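PDB 2X7Q: possible thiamine biosynthesis enzyme from Candida albicans, which is of unknown function but has the periplasmic binding protein fold and probably binds a small ligand, possibly a thiamine-related one. Local coordinates for residues L273-D276 with T277-K281. The protein carries 1 engineered substitution. Sequence-based numbering, arbitrary orientation.
Sequences LDWD and TIVVK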
loop_
_atom_site.group_PDB
_atom_site.type_symbol
_atom_site.label_atom_id
_atom_site.label_comp_id
_atom_site.label_asym_id
_atom_site.label_seq_id
_atom_site.Cartn_x
_atom_site.Cartn_y
_atom_site.Cartn_z
ATOM N N LEU A 273 12.924 -10.708 2.132
ATOM C CA LEU A 273 12.681 -9.380 1.581
ATOM C C LEU A 273 13.964 -8.562 1.535
ATOM O O LEU A 273 14.892 -8.805 2.308
ATOM C CB LEU A 273 11.609 -8.649 2.391
ATOM C CG LEU A 273 11.852 -8.423 3.884
ATOM C CD1 LEU A 273 12.764 -7.233 4.121
ATOM C CD2 LEU A 273 10.528 -8.216 4.601
ATOM N N ASP A 274 14.014 -7.600 0.621
ATOM C CA ASP A 274 15.181 -6.739 0.485
ATOM C C ASP A 274 15.215 -5.708 1.608
ATOM O O ASP A 274 14.461 -4.736 1.596
ATOM C CB ASP A 274 15.183 -6.047 -0.879
ATOM C CG ASP A 274 16.477 -5.310 -1.155
ATOM O OD1 ASP A 274 17.353 -5.284 -0.263
ATOM O OD2 ASP A 274 16.624 -4.763 -2.265
ATOM N N TRP A 275 16.097 -5.932 2.577
ATOM C CA TRP A 275 16.197 -5.079 3.755
ATOM C C TRP A 275 16.468 -3.619 3.397
ATOM O O TRP A 275 15.914 -2.712 4.014
ATOM C CB TRP A 275 17.290 -5.604 4.688
ATOM C CG TRP A 275 17.288 -4.960 6.038
ATOM C CD1 TRP A 275 18.090 -3.940 6.466
ATOM C CD2 TRP A 275 16.435 -5.287 7.146
ATOM N NE1 TRP A 275 17.792 -3.617 7.768
ATOM C CE2 TRP A 275 16.783 -4.427 8.204
ATOM C CE3 TRP A 275 15.418 -6.227 7.336
ATOM C CZ2 TRP A 275 16.143 -4.482 9.446
ATOM C CZ3 TRP A 275 14.787 -6.275 8.566
ATOM C CH2 TRP A 275 15.151 -5.409 9.605
ATOM N N ASP A 276 17.313 -3.398 2.395
ATOM C CA ASP A 276 17.704 -2.047 2.003
ATOM C C ASP A 276 16.521 -1.201 1.531
ATOM O O ASP A 276 16.428 -0.020 1.859
ATOM C CB ASP A 276 18.779 -2.096 0.913
ATOM C CG ASP A 276 19.158 -0.715 0.404
ATOM O OD1 ASP A 276 19.665 0.100 1.203
ATOM O OD2 ASP A 276 18.945 -0.445 -0.798
ATOM N N THR A 277 15.623 -1.807 0.761
ATOM C CA THR A 277 14.512 -1.070 0.164
ATOM C C THR A 277 13.274 -1.023 1.055
ATOM O O THR A 277 12.560 -0.019 1.077
ATOM C CB THR A 277 14.125 -1.646 -1.217
ATOM O OG1 THR A 277 13.110 -0.829 -1.812
ATOM C CG2 THR A 277 13.604 -3.068 -1.081
ATOM N N ILE A 278 13.022 -2.103 1.789
ATOM C CA ILE A 278 11.845 -2.183 2.652
ATOM C C ILE A 278 12.049 -1.460 3.984
ATOM O O ILE A 278 11.137 -0.802 4.488
ATOM C CB ILE A 278 11.443 -3.646 2.930
ATOM C CG1 ILE A 278 10.969 -4.326 1.643
ATOM C CG2 ILE A 278 10.358 -3.710 3.992
ATOM C CD1 ILE A 278 9.718 -3.714 1.048
ATOM N N VAL A 279 13.248 -1.581 4.545
ATOM C CA VAL A 279 13.544 -1.006 5.855
ATOM C C VAL A 279 14.408 0.255 5.784
ATOM O O VAL A 279 13.979 1.338 6.187
ATOM C CB VAL A 279 14.241 -2.030 6.765
ATOM C CG1 VAL A 279 14.662 -1.377 8.077
ATOM C CG2 VAL A 279 13.329 -3.212 7.013
ATOM N N VAL A 280 15.626 0.109 5.270
ATOM C CA VAL A 280 16.598 1.202 5.254
ATOM C C VAL A 280 16.063 2.475 4.595
ATOM O O VAL A 280 15.954 3.516 5.243
ATOM C CB VAL A 280 17.913 0.786 4.561
ATOM C CG1 VAL A 280 18.871 1.965 4.491
ATOM C CG2 VAL A 280 18.548 -0.383 5.290
ATOM N N LYS A 281 15.729 2.388 3.311
ATOM C CA LYS A 281 15.240 3.545 2.563
ATOM C C LYS A 281 13.975 4.132 3.191
ATOM O O LYS A 281 13.810 5.350 3.245
ATOM C CB LYS A 281 14.974 3.177 1.099
ATOM C CG LYS A 281 16.176 2.608 0.356
ATOM C CD LYS A 281 15.804 2.175 -1.058
ATOM C CE LYS A 281 15.841 3.337 -2.045
ATOM N NZ LYS A 281 17.229 3.685 -2.466
#
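The indole of Trp275 lies over Val279, one turn further along helix 275-289. Trp275 CB points away, but chi1 of -169° sets CG beside the carbonyl carbon and leans the ring forward along the helix. Trp275 CD1 meets Val280 CG2 obliquely at 3.8 Å, CD2 nears Val279 CG2 and CB, and NE1 nears CG1 and CB; CE3, CZ3 and CH2 lie above CG2. Val279 CG2 makes a CH-pi contact, 3.5 Å from the centroid of the six-membered ring of Trp275 and almost on its normal; Val279 CG1 lies over the same face, beside CE2 and CZ2. Lys309 adds a cation-pi contact, and Val307 and Asn304 also pack against the indole, joining the helix start to the C-terminal part of this periplasmic binding protein fold. Asp274 is the N-cap: its OD1 accepts from Asp276 N at 3.3 Å, from above the carboxylate plane, and its CB rests on Thr277 CG2. Ile278 N bonds to Asp274 O (3.0 Å). In the wider, pi-type turn that follows, Trp275 O accepts from Val279 N (2.9 Å) and Val280 N (3.1 Å), and Lys281 N bonds to Asp276 O. Leu273 CD1 touches Ile278 CB, and both residues reach Thr93 of strand 88-95.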